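Long-range contacts in KLLA0B12012p (Kluyveromyces lactis, PDB 6Y3P), which is a C-terminal ATP-grasp domain of the tubulin-tyrosine ligase family that probably binds ATP and belongs to Pby1, a direct partner of the mRNA decapping enzyme Dcp2: residues Ala71-Arg77 with Pro321-Glu327; Leu86-His91 with Phe106-Phe110; Arg213-Cys219 with Met235-Pro241. All coordinates share one frame; numbering follows the deposited sequence. Where two conformers were deposited one is given.

Contact 1 of 3, residues Ala71-Arg77 with Pro321-Glu327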
loop_
_atom_site.group_PDB
_atom_site.type_symbol
_atom_site.label_atom_id
_atom_site.label_comp_id
_atom_site.label_asym_id
_atom_site.label_seq_id
_atom_site.Cartn_x
_atom_site.Cartn_y
_atom_site.Cartn_z
ATOM N N ALA A 71 18.515 8.142 -4.903
ATOM C CA ALA A 71 17.919 6.897 -5.362
ATOM C C ALA A 71 16.378 6.927 -5.225
ATOM O O ALA A 71 15.828 7.739 -4.480
ATOM C CB ALA A 71 18.520 5.723 -4.590
ATOM N N ASN A 72 15.697 6.023 -5.937
ATOM C CA ASN A 72 14.241 5.890 -5.905
ATOM C C ASN A 72 13.786 4.914 -4.792
ATOM O O ASN A 72 12.894 4.096 -4.989
ATOM C CB ASN A 72 13.692 5.496 -7.286
ATOM C CG ASN A 72 14.076 4.112 -7.739
ATOM O OD1 ASN A 72 15.248 3.770 -7.824
ATOM N ND2 ASN A 72 13.090 3.298 -8.087
ATOM N N SER A 73 14.394 5.023 -3.608
ATOM C CA SER A 73 14.015 4.227 -2.443
ATOM C C SER A 73 14.506 4.866 -1.168
ATOM O O SER A 73 15.563 5.525 -1.167
ATOM C CB SER A 73 14.583 2.808 -2.513
ATOM O OG SER A 73 13.968 1.982 -1.537
ATOM N N TYR A 74 13.767 4.598 -0.064
ATOM C CA TYR A 74 14.162 4.992 1.284
ATOM C C TYR A 74 14.828 3.784 1.923
ATOM O O TYR A 74 14.740 2.679 1.379
ATOM C CB TYR A 74 12.973 5.495 2.116
ATOM C CG TYR A 74 12.501 6.874 1.723
ATOM C CD1 TYR A 74 11.565 7.046 0.710
ATOM C CD2 TYR A 74 12.944 8.004 2.402
ATOM C CE1 TYR A 74 11.127 8.312 0.339
ATOM C CE2 TYR A 74 12.501 9.279 2.052
ATOM C CZ TYR A 74 11.580 9.426 1.027
ATOM O OH TYR A 74 11.126 10.674 0.679
ATOM N N ILE A 75 15.539 3.996 3.043
ATOM C CA ILE A 75 16.264 2.935 3.731
ATOM C C ILE A 75 15.386 2.235 4.775
ATOM O O ILE A 75 15.277 1.009 4.746
ATOM C CB ILE A 75 17.596 3.478 4.296
ATOM C CG1 ILE A 75 18.580 3.755 3.138
ATOM C CG2 ILE A 75 18.224 2.494 5.296
ATOM C CD1 ILE A 75 19.869 4.458 3.512
ATOM N N TYR A 76 14.765 3.012 5.685
ATOM C CA TYR A 76 13.936 2.495 6.774
ATOM C C TYR A 76 12.466 2.672 6.455
ATOM O O TYR A 76 11.909 3.743 6.679
ATOM C CB TYR A 76 14.295 3.176 8.120
ATOM C CG TYR A 76 15.719 2.946 8.576
ATOM C CD1 TYR A 76 16.118 1.715 9.090
ATOM C CD2 TYR A 76 16.678 3.944 8.459
ATOM C CE1 TYR A 76 17.433 1.482 9.473
ATOM C CE2 TYR A 76 17.989 3.734 8.865
ATOM C CZ TYR A 76 18.363 2.501 9.381
ATOM O OH TYR A 76 19.655 2.285 9.797
ATOM N N ARG A 77 11.832 1.639 5.919
ATOM C CA ARG A 77 10.433 1.764 5.584
ATOM C C ARG A 77 9.593 0.535 6.013
ATOM O O ARG A 77 8.418 0.452 5.671
ATOM C CB ARG A 77 10.280 2.128 4.093
ATOM C CG ARG A 77 10.552 1.029 3.101
ATOM C CD ARG A 77 11.888 1.147 2.393
ATOM N NE ARG A 77 12.250 -0.185 1.898
ATOM C CZ ARG A 77 12.049 -0.612 0.658
ATOM N NH1 ARG A 77 12.353 -1.861 0.322
ATOM N NH2 ARG A 77 11.558 0.207 -0.262
ATOM N N PRO A 321 12.807 9.324 6.936
ATOM C CA PRO A 321 12.969 9.978 5.636
ATOM C C PRO A 321 14.378 10.541 5.432
ATOM O O PRO A 321 14.974 11.114 6.339
ATOM C CB PRO A 321 11.888 11.068 5.637
ATOM C CG PRO A 321 11.052 10.815 6.870
ATOM C CD PRO A 321 11.956 10.137 7.827
ATOM N N LEU A 322 14.917 10.303 4.238
ATOM C CA LEU A 322 16.205 10.774 3.768
ATOM C C LEU A 322 15.953 11.870 2.755
ATOM O O LEU A 322 15.100 11.718 1.875
ATOM C CB LEU A 322 16.973 9.621 3.077
ATOM C CG LEU A 322 17.844 8.695 3.926
ATOM C CD1 LEU A 322 18.661 9.467 4.945
ATOM C CD2 LEU A 322 17.019 7.588 4.574
ATOM N N LYS A 323 16.746 12.930 2.833
ATOM C CA LYS A 323 16.720 14.101 1.954
ATOM C C LYS A 323 16.999 13.725 0.473
ATOM O O LYS A 323 16.452 14.329 -0.446
ATOM C CB LYS A 323 17.768 15.121 2.469
ATOM C CG LYS A 323 17.752 16.484 1.783
ATOM C CD LYS A 323 16.897 17.512 2.503
ATOM C CE LYS A 323 16.299 18.500 1.533
ATOM N NZ LYS A 323 14.988 19.007 2.016
ATOM N N ASN A 324 17.848 12.737 0.260
ATOM C CA ASN A 324 18.279 12.317 -1.067
ATOM C C ASN A 324 17.508 11.093 -1.602
ATOM O O ASN A 324 17.925 10.451 -2.560
ATOM C CB ASN A 324 19.821 12.102 -1.074
ATOM C CG ASN A 324 20.349 11.171 -0.013
ATOM O OD1 ASN A 324 19.791 11.007 1.086
ATOM N ND2 ASN A 324 21.470 10.565 -0.307
ATOM N N SER A 325 16.375 10.788 -0.999
ATOM C CA SER A 325 15.540 9.679 -1.453
ATOM C C SER A 325 14.204 10.187 -1.929
ATOM O O SER A 325 13.765 11.252 -1.513
ATOM C CB SER A 325 15.289 8.692 -0.319
ATOM O OG SER A 325 16.487 8.112 0.148
ATOM N N LEU A 326 13.574 9.415 -2.801
ATOM C CA LEU A 326 12.185 9.535 -3.213
ATOM C C LEU A 326 11.688 8.112 -3.371
ATOM O O LEU A 326 12.502 7.216 -3.558
ATOM C CB LEU A 326 11.881 10.415 -4.462
ATOM C CG LEU A 326 12.390 9.998 -5.851
ATOM C CD1 LEU A 326 11.587 8.816 -6.436
ATOM C CD2 LEU A 326 12.248 11.152 -6.782
ATOM N N GLU A 327 10.399 7.886 -3.254
ATOM C CA GLU A 327 9.881 6.543 -3.438
ATOM C C GLU A 327 8.417 6.585 -3.776
ATOM O O GLU A 327 7.672 7.303 -3.121
ATOM C CB GLU A 327 10.141 5.628 -2.214
ATOM C CG GLU A 327 9.869 4.161 -2.536
ATOM C CD GLU A 327 10.315 3.098 -1.554
ATOM O OE1 GLU A 327 11.101 3.427 -0.639
ATOM O OE2 GLU A 327 9.877 1.931 -1.701
#
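Glu327 and Arg77 form a salt bridge, in which Glu327 OE2 lies 2.8 Å from Arg77 NH2 at the edge of the guanidinium. The other carboxylate oxygen, OE1, accepts the backbone N-H of Tyr74 at 3.0 Å in a nearly straight bond (168°), approached on the anti side and 30° out of the carboxylate plane. With CG anti to the backbone N (chi1 -168°) and an extended chain, Glu327 reaches both partners. The Tyr74 ring carries much of the remaining contact: Ser325 CB sits over the middle of one face in a CH-pi contact, 3.7 Å from the centroid, while Glu327 CB meets the rim at Tyr74 CD1. Ser325 also gives its hydroxyl to Ser73 O, 3.0 Å from OG. These groups join the loop that leaves the parallel sheet at strand 69-71 to the start of strand 326-335 in the six-stranded antiparallel sheet. A single beta bridge, Ala71 with Ser325, makes the backbone link, with Leu326 N bonded to Ala71 O at 3.3 Å. Further out, Tyr74 OH is hydrogen-bonded to Gly225 O, Arg77 has a cation-pi partner in Tyr55, and Asn72 OD1 is bonded to Gly53 N.

Contact 2 of 3, residues Leu86-His91 with Phe106-Phe110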
loop_
_atom_site.group_PDB
_atom_site.type_symbol
_atom_site.label_atom_id
_atom_site.label_comp_id
_atom_site.label_asym_id
_atom_site.label_seq_id
_atom_site.Cartn_x
_atom_site.Cartn_y
_atom_site.Cartn_z
ATOM N N LEU A 86 2.949 -2.236 10.230
ATOM C CA LEU A 86 2.014 -1.177 9.841
ATOM C C LEU A 86 0.961 -1.055 10.932
ATOM O O LEU A 86 0.738 0.050 11.432
ATOM C CB LEU A 86 1.334 -1.492 8.476
ATOM C CG LEU A 86 0.371 -0.442 7.910
ATOM C CD1 LEU A 86 1.118 0.829 7.489
ATOM C CD2 LEU A 86 -0.398 -0.991 6.718
ATOM N N SER A 87 0.365 -2.213 11.328
ATOM C CA SER A 87 -0.636 -2.330 12.382
ATOM C C SER A 87 -0.117 -1.688 13.646
ATOM O O SER A 87 -0.778 -0.791 14.162
ATOM C CB SER A 87 -1.016 -3.790 12.619
ATOM O OG SER A 87 -2.281 -4.102 12.052
ATOM N N HIS A 88 1.117 -2.033 14.061
ATOM C CA HIS A 88 1.746 -1.470 15.255
ATOM C C HIS A 88 1.949 0.018 15.150
ATOM O O HIS A 88 1.662 0.723 16.112
ATOM C CB HIS A 88 3.036 -2.202 15.619
ATOM C CG HIS A 88 2.783 -3.521 16.280
ATOM N ND1 HIS A 88 2.576 -3.614 17.653
ATOM C CD2 HIS A 88 2.659 -4.755 15.733
ATOM C CE1 HIS A 88 2.360 -4.899 17.897
ATOM N NE2 HIS A 88 2.398 -5.626 16.774
ATOM N N THR A 89 2.374 0.508 13.981
ATOM C CA THR A 89 2.552 1.949 13.745
ATOM C C THR A 89 1.217 2.685 13.946
ATOM O O THR A 89 1.184 3.687 14.658
ATOM C CB THR A 89 3.100 2.235 12.325
ATOM O OG1 THR A 89 4.018 1.218 11.942
ATOM C CG2 THR A 89 3.778 3.590 12.229
ATOM N N ILE A 90 0.128 2.169 13.348
ATOM C CA ILE A 90 -1.197 2.783 13.436
ATOM C C ILE A 90 -1.739 2.702 14.871
ATOM O O ILE A 90 -2.121 3.747 15.410
ATOM C CB ILE A 90 -2.186 2.261 12.348
ATOM C CG1 ILE A 90 -1.700 2.722 10.955
ATOM C CG2 ILE A 90 -3.637 2.731 12.616
ATOM C CD1 ILE A 90 -2.382 2.144 9.758
ATOM N N HIS A 91 -1.705 1.501 15.505
ATOM C CA HIS A 91 -2.175 1.306 16.883
ATOM C C HIS A 91 -1.537 2.264 17.862
ATOM O O HIS A 91 -2.257 2.861 18.670
ATOM C CB HIS A 91 -1.954 -0.129 17.379
ATOM C CG HIS A 91 -2.623 -1.188 16.567
ATOM N ND1 HIS A 91 -3.795 -0.939 15.863
ATOM C CD2 HIS A 91 -2.261 -2.482 16.377
ATOM C CE1 HIS A 91 -4.092 -2.076 15.248
ATOM N NE2 HIS A 91 -3.205 -3.039 15.533
ATOM N N PHE A 106 -8.647 1.771 8.470
ATOM C CA PHE A 106 -7.596 0.747 8.497
ATOM C C PHE A 106 -8.123 -0.621 8.934
ATOM O O PHE A 106 -8.859 -0.717 9.921
ATOM C CB PHE A 106 -6.429 1.189 9.408
ATOM C CG PHE A 106 -5.329 0.173 9.578
ATOM C CD1 PHE A 106 -4.604 -0.285 8.481
ATOM C CD2 PHE A 106 -4.985 -0.297 10.840
ATOM C CE1 PHE A 106 -3.556 -1.194 8.647
ATOM C CE2 PHE A 106 -3.943 -1.212 10.998
ATOM C CZ PHE A 106 -3.234 -1.649 9.903
ATOM N N LEU A 107 -7.717 -1.672 8.213
ATOM C CA LEU A 107 -8.106 -3.037 8.516
ATOM C C LEU A 107 -7.006 -3.619 9.325
ATOM O O LEU A 107 -5.923 -3.857 8.803
ATOM C CB LEU A 107 -8.341 -3.873 7.234
ATOM C CG LEU A 107 -9.506 -3.443 6.378
ATOM C CD1 LEU A 107 -9.497 -4.164 5.073
ATOM C CD2 LEU A 107 -10.839 -3.605 7.098
ATOM N N GLU A 108 -7.241 -3.734 10.635
ATOM C CA GLU A 108 -6.273 -4.271 11.576
ATOM C C GLU A 108 -6.016 -5.736 11.268
ATOM O O GLU A 108 -6.896 -6.424 10.749
ATOM C CB GLU A 108 -6.815 -4.191 13.003
ATOM C CG GLU A 108 -7.060 -2.791 13.511
ATOM C CD GLU A 108 -7.780 -2.811 14.839
ATOM O OE1 GLU A 108 -8.969 -3.204 14.859
ATOM O OE2 GLU A 108 -7.143 -2.480 15.865
ATOM N N SER A 109 -4.815 -6.202 11.588
ATOM C CA SER A 109 -4.411 -7.597 11.479
ATOM C C SER A 109 -3.600 -7.929 12.719
ATOM O O SER A 109 -3.008 -7.038 13.346
ATOM C CB SER A 109 -3.602 -7.854 10.213
ATOM O OG SER A 109 -2.455 -7.022 10.175
ATOM N N PHE A 110 -3.646 -9.194 13.121
ATOM C CA PHE A 110 -2.935 -9.691 14.288
ATOM C C PHE A 110 -2.389 -11.047 13.952
ATOM O O PHE A 110 -2.888 -11.697 13.044
ATOM C CB PHE A 110 -3.864 -9.799 15.504
ATOM C CG PHE A 110 -4.596 -8.530 15.858
ATOM C CD1 PHE A 110 -5.856 -8.266 15.334
ATOM C CD2 PHE A 110 -4.032 -7.602 16.727
ATOM C CE1 PHE A 110 -6.534 -7.086 15.661
ATOM C CE2 PHE A 110 -4.717 -6.427 17.059
ATOM C CZ PHE A 110 -5.963 -6.178 16.527
#
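Ser87 and Glu108 mark the nearest backbone approach, their CA atoms 6.0 Å apart, where one turn of helix 83-95 meets the residues leading into strand 109-113. Toward Phe106 the backbones diverge, and the CA atoms of Ile90 and Phe106 are 8.3 Å apart; the Phe106 side chain, directed at the helix, bridges that distance. Its CG is anti to the backbone N (chi1 176°), which extends the ring among Leu86, Ser87 and Ile90. Ile90 CD1 presses on the centre of one face, 3.5 Å from the centroid and 9° off the normal, a CH-pi contact. Leu86 CD2 comes obliquely to Phe106 CE1 at 3.7 Å, and Ser87 OG lies at the ring edge near CZ. With Phe106 reduced to an alanine, Ile90 CD1 would probably lose the aromatic face it packs on and a gap would open between helix and loop. Beside the ring, Ser87 OG donates a hydrogen bond to Ser109 O at 3.3 Å. The His91 ring reaches Glu108, its CE1 3.1 Å from OE2, and is nearly parallel to the Phe110 ring but slid so far aside that the two barely overlap. Glu108 OE1 forms a salt bridge with Lys139. Helix 128-136 touches His91 and Phe110 through Glu129, while strand 194-200 pairs with strand 109-113, one of the two outermost strands of the five-stranded antiparallel sheet.

Contact 3 of 3, residues Arg213-Cys219 with Met235-Pro241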
loop_
_atom_site.group_PDB
_atom_site.type_symbol
_atom_site.label_atom_id
_atom_site.label_comp_id
_atom_site.label_asym_id
_atom_site.label_seq_id
_atom_site.Cartn_x
_atom_site.Cartn_y
_atom_site.Cartn_z
ATOM N N ARG A 213 -18.788 -7.719 -9.050
ATOM C CA ARG A 213 -17.435 -8.131 -8.717
ATOM C C ARG A 213 -16.867 -7.015 -7.837
ATOM O O ARG A 213 -17.036 -5.829 -8.158
ATOM C CB ARG A 213 -16.608 -8.286 -10.005
ATOM C CG ARG A 213 -17.041 -9.472 -10.887
ATOM C CD ARG A 213 -16.613 -9.289 -12.334
ATOM N NE ARG A 213 -15.169 -9.422 -12.509
ATOM C CZ ARG A 213 -14.374 -8.513 -13.070
ATOM N NH1 ARG A 213 -14.876 -7.372 -13.530
ATOM N NH2 ARG A 213 -13.071 -8.738 -13.176
ATOM N N LYS A 214 -16.264 -7.386 -6.697
ATOM C CA LYS A 214 -15.693 -6.413 -5.764
ATOM C C LYS A 214 -14.352 -5.894 -6.280
ATOM O O LYS A 214 -13.752 -6.498 -7.170
ATOM C CB LYS A 214 -15.554 -7.009 -4.343
ATOM C CG LYS A 214 -14.418 -8.001 -4.180
ATOM C CD LYS A 214 -13.951 -8.115 -2.726
ATOM C CE LYS A 214 -13.115 -9.362 -2.468
ATOM N NZ LYS A 214 -11.841 -9.385 -3.251
ATOM N N PHE A 215 -13.865 -4.787 -5.707
ATOM C CA PHE A 215 -12.582 -4.240 -6.136
ATOM C C PHE A 215 -11.836 -3.602 -5.016
ATOM O O PHE A 215 -12.413 -3.230 -3.982
ATOM C CB PHE A 215 -12.782 -3.208 -7.283
ATOM C CG PHE A 215 -13.419 -1.886 -6.884
ATOM C CD1 PHE A 215 -14.802 -1.764 -6.770
ATOM C CD2 PHE A 215 -12.634 -0.760 -6.639
ATOM C CE1 PHE A 215 -15.381 -0.554 -6.372
ATOM C CE2 PHE A 215 -13.211 0.446 -6.263
ATOM C CZ PHE A 215 -14.579 0.547 -6.127
ATOM N N HIS A 216 -10.538 -3.476 -5.236
ATOM C CA HIS A 216 -9.720 -2.699 -4.336
ATOM C C HIS A 216 -9.103 -1.577 -5.161
ATOM O O HIS A 216 -9.122 -1.620 -6.408
ATOM C CB HIS A 216 -8.729 -3.523 -3.488
ATOM C CG HIS A 216 -7.683 -4.272 -4.249
ATOM N ND1 HIS A 216 -6.366 -3.840 -4.277
ATOM C CD2 HIS A 216 -7.775 -5.440 -4.926
ATOM C CE1 HIS A 216 -5.705 -4.756 -4.966
ATOM N NE2 HIS A 216 -6.515 -5.722 -5.405
ATOM N N ILE A 217 -8.672 -0.514 -4.472
ATOM C CA ILE A 217 -8.069 0.653 -5.082
ATOM C C ILE A 217 -6.552 0.559 -4.889
ATOM O O ILE A 217 -6.056 0.328 -3.784
ATOM C CB ILE A 217 -8.626 2.014 -4.573
ATOM C CG1 ILE A 217 -10.140 2.135 -4.848
ATOM C CG2 ILE A 217 -7.852 3.184 -5.217
ATOM C CD1 ILE A 217 -10.825 3.366 -4.278
ATOM N N ARG A 218 -5.825 0.736 -5.977
ATOM C CA ARG A 218 -4.378 0.851 -5.956
ATOM C C ARG A 218 -4.118 2.355 -6.164
ATOM O O ARG A 218 -4.426 2.912 -7.224
ATOM C CB ARG A 218 -3.723 0.002 -7.068
ATOM C CG ARG A 218 -2.189 0.178 -7.199
ATOM C CD ARG A 218 -1.493 -0.021 -5.867
ATOM N NE ARG A 218 -0.360 -0.945 -5.927
ATOM C CZ ARG A 218 -0.452 -2.271 -5.935
ATOM N NH1 ARG A 218 0.646 -3.017 -5.957
ATOM N NH2 ARG A 218 -1.642 -2.862 -5.951
ATOM N N CYS A 219 -3.591 3.003 -5.130
ATOM C CA CYS A 219 -3.254 4.416 -5.141
ATOM C C CYS A 219 -1.700 4.567 -5.107
ATOM O O CYS A 219 -1.055 4.037 -4.193
ATOM C CB CYS A 219 -3.928 5.093 -3.946
ATOM S SG CYS A 219 -3.540 6.853 -3.757
ATOM N N MET A 235 -6.215 6.986 -9.842
ATOM C CA MET A 235 -6.088 5.709 -9.160
ATOM C C MET A 235 -6.666 4.525 -9.960
ATOM O O MET A 235 -7.318 4.711 -10.988
ATOM C CB MET A 235 -6.664 5.784 -7.742
ATOM C CG MET A 235 -6.551 7.146 -7.099
ATOM S SD MET A 235 -7.168 7.068 -5.406
ATOM C CE MET A 235 -6.704 8.715 -4.816
ATOM N N LEU A 236 -6.358 3.309 -9.523
ATOM C CA LEU A 236 -6.773 2.099 -10.223
ATOM C C LEU A 236 -7.751 1.320 -9.391
ATOM O O LEU A 236 -7.623 1.252 -8.163
ATOM C CB LEU A 236 -5.546 1.191 -10.479
ATOM C CG LEU A 236 -4.581 1.503 -11.637
ATOM C CD1 LEU A 236 -3.940 2.853 -11.486
ATOM C CD2 LEU A 236 -3.464 0.503 -11.676
ATOM N N ALA A 237 -8.692 0.686 -10.068
ATOM C CA ALA A 237 -9.654 -0.218 -9.467
ATOM C C ALA A 237 -9.345 -1.583 -10.105
ATOM O O ALA A 237 -9.393 -1.721 -11.326
ATOM C CB ALA A 237 -11.084 0.222 -9.772
ATOM N N LEU A 238 -8.952 -2.544 -9.264
ATOM C CA LEU A 238 -8.577 -3.895 -9.642
ATOM C C LEU A 238 -9.698 -4.774 -9.150
ATOM O O LEU A 238 -9.911 -4.893 -7.951
ATOM C CB LEU A 238 -7.214 -4.291 -9.000
ATOM C CG LEU A 238 -6.144 -3.161 -8.965
ATOM C CD1 LEU A 238 -5.329 -3.209 -7.727
ATOM C CD2 LEU A 238 -5.255 -3.200 -10.133
ATOM N N PHE A 239 -10.471 -5.320 -10.092
ATOM C CA PHE A 239 -11.644 -6.148 -9.819
ATOM C C PHE A 239 -11.323 -7.624 -9.659
ATOM O O PHE A 239 -10.422 -8.150 -10.326
ATOM C CB PHE A 239 -12.682 -5.958 -10.922
ATOM C CG PHE A 239 -13.312 -4.590 -10.895
ATOM C CD1 PHE A 239 -12.745 -3.531 -11.600
ATOM C CD2 PHE A 239 -14.486 -4.360 -10.184
ATOM C CE1 PHE A 239 -13.336 -2.262 -11.583
ATOM C CE2 PHE A 239 -15.056 -3.085 -10.140
ATOM C CZ PHE A 239 -14.478 -2.048 -10.843
ATOM N N ALA A 240 -12.083 -8.286 -8.773
ATOM C CA ALA A 240 -11.974 -9.718 -8.502
ATOM C C ALA A 240 -12.548 -10.494 -9.724
ATOM O O ALA A 240 -13.369 -9.929 -10.453
ATOM C CB ALA A 240 -12.737 -10.058 -7.222
ATOM N N PRO A 241 -12.097 -11.734 -10.032
ATOM C CA PRO A 241 -12.611 -12.419 -11.241
ATOM C C PRO A 241 -14.093 -12.821 -11.205
ATOM O O PRO A 241 -14.804 -12.723 -12.218
ATOM C CB PRO A 241 -11.699 -13.647 -11.368
ATOM C CG PRO A 241 -11.224 -13.920 -9.984
ATOM C CD PRO A 241 -11.089 -12.565 -9.329
HETATM O O HOH W 1 -10.401 -7.220 -5.586
#
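The Arg213 side chain lies along Ala240 and Pro241. CB and CG both pass Ala240 O, and CD is about equally far from that oxygen and Pro241 O. The bend at chi3 (71°) brings NE within 3.3 Å of Pro241 O, to which it gives a weak hydrogen bond, and within 2.8 Å of Ala240 O. At the tip, NH2 is 3.0 Å from Ala240 O, and NH1 and NH2 lie over Phe239 CB, which sits against one face of the guanidinium, 3.6 Å from NH2. The Phe239 ring in turn receives Phe215 CB over one face, 3.8 Å from its centroid and 21° off the normal. The two phenylalanine side chains run side by side, their ring planes inclined at 42°, and Phe215 CD2 also touches Ala237 CB at 3.6 Å. Ile217 continues this face, with CG2 against Met235 CB. On the other face, Arg218 CB touches Leu238 CD1; the Arg218 guanidinium has its salt-bridge partner in Asp332. Beneath the side chains, the hydrogen-bonded pairs His216-Leu238 and Arg218-Leu236 each exchange two backbone bonds, and Leu238 N meets His216 O at 3.0 Å. Ala240 N extends the ladder to Lys214 O. This is an antiparallel beta hairpin of strands 215-224 and 228-239, within the six-stranded antiparallel sheet of the ATP-grasp domain.

In the fold
All three contacts fall within the tubulin-tyrosine ligase family region, yet none touches another. Contact 1 joins segments far apart in sequence, and both other contacts lie between them along the chain, contact 2 closing before contact 3 opens. Contacts 1 and 3, with centres about 28 Å apart on opposite sides of the chain's centre, share the six-stranded antiparallel sheet, in which strands 326-335 and 215-224 are neighbours. Contact 1 ties that sheet to the edge strand 69-71 of the parallel sheet. Contact 2, centred about 23 Å from contact 1 and 21 Å from contact 3, instead sets helix 83-95 against the separate five-stranded sheet. Contact 1 thus bridges two sheets; contact 3 stays within one.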